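PDB 6WH7: penaeus monodon metallodensovirus major capsid protein from Penaeus monodon metallodensovirus, which forms the icosahedral capsid of this shrimp densovirus, sixty copies assembling into the shell that presumably encloses the viral genome. Local coordinates for residues H106-Y110 / G231-G235; K117-P121 / L226-S232. All blocks are in the same frame, centred on the assembly; numbering follows the deposited sequence.

Contact 1: residues H106-Y110 / G231-G235; sequences HHKNY and GSDYG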
loop_
_atom_site.group_PDB
_atom_site.type_symbol
_atom_site.label_atom_id
_atom_site.label_comp_id
_atom_site.label_asym_id
_atom_site.label_seq_id
_atom_site.Cartn_x
_atom_site.Cartn_y
_atom_site.Cartn_z
ATOM N N HIS A 106 0.455 -65.414 -80.327
ATOM C CA HIS A 106 0.488 -65.266 -78.884
ATOM C C HIS A 106 1.614 -64.336 -78.471
ATOM O O HIS A 106 2.684 -64.319 -79.078
ATOM C CB HIS A 106 0.662 -66.630 -78.236
ATOM C CG HIS A 106 -0.443 -67.582 -78.554
ATOM N ND1 HIS A 106 -1.662 -67.546 -77.914
ATOM C CD2 HIS A 106 -0.537 -68.557 -79.487
ATOM C CE1 HIS A 106 -2.444 -68.486 -78.413
ATOM N NE2 HIS A 106 -1.787 -69.109 -79.373
ATOM N N HIS A 107 1.360 -63.546 -77.440
ATOM C CA HIS A 107 2.398 -62.695 -76.897
ATOM C C HIS A 107 3.401 -63.554 -76.144
ATOM O O HIS A 107 3.065 -64.614 -75.616
ATOM C CB HIS A 107 1.782 -61.643 -75.982
ATOM C CG HIS A 107 2.711 -60.533 -75.622
ATOM N ND1 HIS A 107 3.639 -60.637 -74.613
ATOM C CD2 HIS A 107 2.846 -59.289 -76.131
ATOM C CE1 HIS A 107 4.313 -59.506 -74.519
ATOM N NE2 HIS A 107 3.851 -58.672 -75.429
ATOM N N LYS A 108 4.653 -63.107 -76.115
ATOM C CA LYS A 108 5.680 -63.946 -75.518
ATOM C C LYS A 108 5.582 -63.999 -74.005
ATOM O O LYS A 108 6.039 -64.974 -73.407
ATOM C CB LYS A 108 7.068 -63.479 -75.929
ATOM C CG LYS A 108 7.346 -63.675 -77.381
ATOM C CD LYS A 108 8.773 -63.410 -77.706
ATOM C CE LYS A 108 9.631 -64.504 -77.136
ATOM N NZ LYS A 108 9.334 -65.813 -77.753
ATOM N N ASN A 109 5.005 -62.981 -73.369
ATOM C CA ASN A 109 4.777 -63.072 -71.935
ATOM C C ASN A 109 3.802 -64.177 -71.597
ATOM O O ASN A 109 3.857 -64.731 -70.498
ATOM C CB ASN A 109 4.268 -61.751 -71.376
ATOM C CG ASN A 109 5.363 -60.756 -71.181
ATOM O OD1 ASN A 109 6.525 -61.118 -71.069
ATOM N ND2 ASN A 109 5.003 -59.492 -71.114
ATOM N N TYR A 110 2.905 -64.514 -72.514
ATOM C CA TYR A 110 1.985 -65.594 -72.215
ATOM C C TYR A 110 2.654 -66.948 -72.371
ATOM O O TYR A 110 2.487 -67.823 -71.519
ATOM C CB TYR A 110 0.752 -65.520 -73.100
ATOM C CG TYR A 110 -0.223 -66.583 -72.708
ATOM C CD1 TYR A 110 -0.995 -66.431 -71.578
ATOM C CD2 TYR A 110 -0.341 -67.753 -73.432
ATOM C CE1 TYR A 110 -1.867 -67.388 -71.190
ATOM C CE2 TYR A 110 -1.218 -68.723 -73.051
ATOM C CZ TYR A 110 -1.977 -68.532 -71.924
ATOM O OH TYR A 110 -2.867 -69.476 -71.514
ATOM N N GLY A 231 -3.188 -73.708 -64.619
ATOM C CA GLY A 231 -1.934 -74.336 -64.962
ATOM C C GLY A 231 -1.728 -74.592 -66.436
ATOM O O GLY A 231 -0.670 -75.080 -66.835
ATOM N N SER A 232 -2.719 -74.272 -67.259
ATOM C CA SER A 232 -2.678 -74.601 -68.674
ATOM C C SER A 232 -3.007 -73.361 -69.489
ATOM O O SER A 232 -3.239 -72.279 -68.948
ATOM C CB SER A 232 -3.645 -75.743 -68.998
ATOM O OG SER A 232 -3.621 -76.047 -70.378
ATOM N N ASP A 233 -3.027 -73.521 -70.808
ATOM C CA ASP A 233 -3.355 -72.408 -71.680
ATOM C C ASP A 233 -4.858 -72.177 -71.714
ATOM O O ASP A 233 -5.652 -73.092 -71.488
ATOM C CB ASP A 233 -2.824 -72.635 -73.094
ATOM C CG ASP A 233 -3.398 -73.867 -73.745
ATOM O OD1 ASP A 233 -4.083 -74.656 -73.061
ATOM O OD2 ASP A 233 -3.170 -74.046 -74.959
ATOM N N TYR A 234 -5.248 -70.931 -71.989
ATOM C CA TYR A 234 -6.668 -70.606 -72.006
ATOM C C TYR A 234 -7.383 -71.322 -73.142
ATOM O O TYR A 234 -8.450 -71.904 -72.931
ATOM C CB TYR A 234 -6.872 -69.091 -72.066
ATOM C CG TYR A 234 -6.230 -68.407 -73.238
ATOM C CD1 TYR A 234 -6.904 -68.254 -74.434
ATOM C CD2 TYR A 234 -4.958 -67.895 -73.140
ATOM C CE1 TYR A 234 -6.315 -67.633 -75.497
ATOM C CE2 TYR A 234 -4.361 -67.282 -74.198
ATOM C CZ TYR A 234 -5.043 -67.141 -75.372
ATOM O OH TYR A 234 -4.442 -66.513 -76.433
ATOM N N GLY A 235 -6.808 -71.322 -74.339
ATOM C CA GLY A 235 -7.327 -72.175 -75.387
ATOM C C GLY A 235 -8.740 -71.857 -75.823
ATOM O O GLY A 235 -9.632 -72.689 -75.652
#

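Contact 2: residues K117-P121 / L226-S232; sequences KAHRP and LGFWFGS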
loop_
_atom_site.group_PDB
_atom_site.type_symbol
_atom_site.label_atom_id
_atom_site.label_comp_id
_atom_site.label_asym_id
_atom_site.label_seq_id
_atom_site.Cartn_x
_atom_site.Cartn_y
_atom_site.Cartn_z
ATOM N N LYS A 117 4.467 -72.300 -62.797
ATOM C CA LYS A 117 3.623 -73.337 -62.224
ATOM C C LYS A 117 2.154 -72.983 -62.381
ATOM O O LYS A 117 1.337 -73.833 -62.754
ATOM C CB LYS A 117 3.951 -73.563 -60.756
ATOM C CG LYS A 117 3.194 -74.746 -60.232
ATOM C CD LYS A 117 3.476 -75.057 -58.808
ATOM C CE LYS A 117 2.553 -76.158 -58.376
ATOM N NZ LYS A 117 2.787 -77.385 -59.177
ATOM N N ALA A 118 1.805 -71.731 -62.116
ATOM C CA ALA A 118 0.432 -71.269 -62.152
ATOM C C ALA A 118 0.393 -69.856 -62.697
ATOM O O ALA A 118 1.359 -69.103 -62.577
ATOM C CB ALA A 118 -0.195 -71.288 -60.768
ATOM N N HIS A 119 -0.738 -69.503 -63.296
ATOM C CA HIS A 119 -0.965 -68.150 -63.769
ATOM C C HIS A 119 -2.439 -67.839 -63.626
ATOM O O HIS A 119 -3.279 -68.737 -63.616
ATOM C CB HIS A 119 -0.519 -67.964 -65.220
ATOM C CG HIS A 119 -1.251 -68.830 -66.188
ATOM N ND1 HIS A 119 -2.492 -68.510 -66.682
ATOM C CD2 HIS A 119 -0.926 -70.022 -66.735
ATOM C CE1 HIS A 119 -2.893 -69.459 -67.504
ATOM N NE2 HIS A 119 -1.961 -70.389 -67.554
ATOM N N ARG A 120 -2.743 -66.557 -63.492
ATOM C CA ARG A 120 -4.101 -66.183 -63.251
ATOM C C ARG A 120 -4.402 -64.865 -63.948
ATOM O O ARG A 120 -3.566 -63.957 -63.917
ATOM C CB ARG A 120 -4.309 -66.094 -61.740
ATOM C CG ARG A 120 -5.654 -65.718 -61.306
ATOM C CD ARG A 120 -5.796 -65.935 -59.834
ATOM N NE ARG A 120 -4.881 -65.163 -59.019
ATOM C CZ ARG A 120 -4.708 -65.387 -57.728
ATOM N NH1 ARG A 120 -5.394 -66.346 -57.137
ATOM N NH2 ARG A 120 -3.864 -64.651 -57.028
ATOM N N PRO A 121 -5.577 -64.730 -64.568
ATOM C CA PRO A 121 -5.814 -63.575 -65.444
ATOM C C PRO A 121 -6.035 -62.244 -64.746
ATOM O O PRO A 121 -5.813 -61.218 -65.390
ATOM C CB PRO A 121 -7.058 -63.997 -66.229
ATOM C CG PRO A 121 -7.006 -65.450 -66.227
ATOM C CD PRO A 121 -6.507 -65.822 -64.875
ATOM N N LEU A 226 -10.064 -64.427 -58.343
ATOM C CA LEU A 226 -10.186 -65.870 -58.400
ATOM C C LEU A 226 -9.558 -66.442 -57.142
ATOM O O LEU A 226 -8.482 -66.006 -56.726
ATOM C CB LEU A 226 -9.484 -66.425 -59.641
ATOM C CG LEU A 226 -10.025 -66.075 -61.026
ATOM C CD1 LEU A 226 -9.019 -66.406 -62.079
ATOM C CD2 LEU A 226 -11.263 -66.867 -61.296
ATOM N N GLY A 227 -10.230 -67.387 -56.519
ATOM C CA GLY A 227 -9.539 -68.027 -55.428
ATOM C C GLY A 227 -8.567 -69.087 -55.858
ATOM O O GLY A 227 -7.983 -69.773 -55.018
ATOM N N PHE A 228 -8.376 -69.242 -57.160
ATOM C CA PHE A 228 -7.612 -70.340 -57.715
ATOM C C PHE A 228 -6.777 -69.813 -58.866
ATOM O O PHE A 228 -6.915 -68.667 -59.287
ATOM C CB PHE A 228 -8.525 -71.471 -58.179
ATOM C CG PHE A 228 -9.447 -71.080 -59.280
ATOM C CD1 PHE A 228 -9.116 -71.318 -60.590
ATOM C CD2 PHE A 228 -10.628 -70.443 -59.006
ATOM C CE1 PHE A 228 -9.957 -70.962 -61.588
ATOM C CE2 PHE A 228 -11.466 -70.077 -60.009
ATOM C CZ PHE A 228 -11.129 -70.337 -61.303
ATOM N N TRP A 229 -5.901 -70.665 -59.365
ATOM C CA TRP A 229 -4.973 -70.345 -60.432
ATOM C C TRP A 229 -5.251 -71.254 -61.618
ATOM O O TRP A 229 -6.120 -72.119 -61.570
ATOM C CB TRP A 229 -3.547 -70.515 -59.927
ATOM C CG TRP A 229 -3.205 -69.557 -58.861
ATOM C CD1 TRP A 229 -3.580 -69.628 -57.563
ATOM C CD2 TRP A 229 -2.331 -68.438 -58.962
ATOM N NE1 TRP A 229 -3.051 -68.588 -56.859
ATOM C CE2 TRP A 229 -2.267 -67.847 -57.696
ATOM C CE3 TRP A 229 -1.611 -67.867 -60.007
ATOM C CZ2 TRP A 229 -1.515 -66.717 -57.445
ATOM C CZ3 TRP A 229 -0.871 -66.751 -59.756
ATOM C CH2 TRP A 229 -0.825 -66.184 -58.489
ATOM N N PHE A 230 -4.500 -71.057 -62.690
ATOM C CA PHE A 230 -4.595 -71.895 -63.873
ATOM C C PHE A 230 -3.223 -72.451 -64.205
ATOM O O PHE A 230 -2.215 -71.760 -64.062
ATOM C CB PHE A 230 -5.144 -71.127 -65.066
ATOM C CG PHE A 230 -6.543 -70.653 -64.880
ATOM C CD1 PHE A 230 -7.600 -71.511 -65.062
ATOM C CD2 PHE A 230 -6.804 -69.349 -64.538
ATOM C CE1 PHE A 230 -8.879 -71.082 -64.891
ATOM C CE2 PHE A 230 -8.087 -68.919 -64.372
ATOM C CZ PHE A 230 -9.123 -69.785 -64.554
ATOM N N GLY A 231 -3.188 -73.708 -64.619
ATOM C CA GLY A 231 -1.934 -74.336 -64.962
ATOM C C GLY A 231 -1.728 -74.592 -66.436
ATOM O O GLY A 231 -0.670 -75.080 -66.835
ATOM N N SER A 232 -2.719 -74.272 -67.259
ATOM C CA SER A 232 -2.678 -74.601 -68.674
ATOM C C SER A 232 -3.007 -73.361 -69.489
ATOM O O SER A 232 -3.239 -72.279 -68.948
ATOM C CB SER A 232 -3.645 -75.743 -68.998
ATOM O OG SER A 232 -3.621 -76.047 -70.378
#

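Contact 1: residues H106-Y110 / G231-G235
Two groups meet at the hydroxyl oxygen of Tyr234: His106, whose ND1 gives it a weak, bent bond across 3.3 Å, and Glu93, which holds it through OE1 as its stronger partner. The hydroxyl lies at the edge of the imidazole, near the ring plane, and not over a face. At the opposite end of the same residue the backbone N of Tyr234 donates to Tyr110 OH at 2.8 Å, with an N-H...O angle of 142°. Tyr234 is tied to the 106-110 segment mainly through its main-chain N, and only weakly through its phenol. The two tyrosine rings pack between these bonds as an offset edge-to-face pair, centroids 5.0 Å apart and planes at 63°. The CD2-CE2 edge of Tyr234 is turned to one face of Tyr110, and CD2 comes to 3.3 Å from Tyr110 CZ. Tyr110 stands in the first turn of helix 108-113, which lies against the long strand 59-75 of the jelly-roll barrel characteristic of parvoviral capsid proteins; its ring also touches Ile64. With CG anti to the backbone N (chi1 -176°), the ring extends to the 231-235 loop, where its OH comes alongside the CA of Asp233. His107 N-caps this helix: its ND1 accepts from Asn109 N at 3.0 Å. One turn of backbone is closed as well, by Tyr110 N bonding to His107 O. At this same helix start, Asn109 OD1 accepts from Trp304 N of a neighbouring subunit, and Lys108 makes a cation-pi contact with that same tryptophan.

Contact 2: residues K117-P121 / L226-S232
Lys117 O approaches Gly231 CA at the start of the pairing, while Lys117 NZ forms salt bridges with Asp323 and Glu305. Lys117 and Ala118 together face Arg302 in a classic beta bulge. Ala118 then sets its CB against Trp229 CB at 3.5 Å, and its CA makes a C-H...O contact with Phe230 O. His119 forms the single antiparallel bridge, a hydrogen-bonded pair with Phe230: His119 N to Phe230 O and Phe230 N to His119 O, both 2.8 Å. Its side chain adds a third bond, NE2 to Ser232 O at 2.7 Å; that oxygen lies nearly in the imidazole plane, although the donor sits 37° out of the carbonyl plane. Placing CG between the backbone N and carbonyl carbon (chi1 61°) folds the ring back over the partner strand, and Phe230 CB makes a CH-pi contact with its face. Arg120 extends along the other segment, CD passing Phe228 O and CG packing on Leu226 CD1, until a bend in the chain lays the guanidinium on the Trp229 indole. Stacking and cation-pi interaction coincide here: CZ is 3.8 Å from the centroid of the six-membered ring, and the planes differ by 26°. A salt bridge from NH2 to Glu300 holds the cation as well. Pro121 closes the segment by directing CD to the edge of the Phe230 ring, 3.5 Å from CE2, and by touching Leu226 CD1. Strand 118-135 pairs on with strand 287-302, through Arg302 and Glu300, in the B-I-D-G sheet of the jelly roll, whereas strand 229-230, bridged onto its start, runs parallel to strand 327-328; Trp326, at the end of helix 323-326, meets Trp229 edge-to-face.

Both contacts draw on the same run of chain: Gly231 and Ser232 belong to each, and helix 108-113 leads into strand 118-135. Contact 2 is the larger and more deeply buried, a strand-to-strand join in which backbone bonds, aromatic packing and a cation held on an indole combine. Contact 1 is smaller and only partly buried, a helix start meeting a loop through side chains, two tyrosines above all, and one main-chain N-H given to a tyrosine hydroxyl; its helix side also reaches a neighbouring subunit. The two meet where Tyr110 OH packs near His119 CE1. From strand 229-230 the chain runs on into the loop that meets helix 108-113.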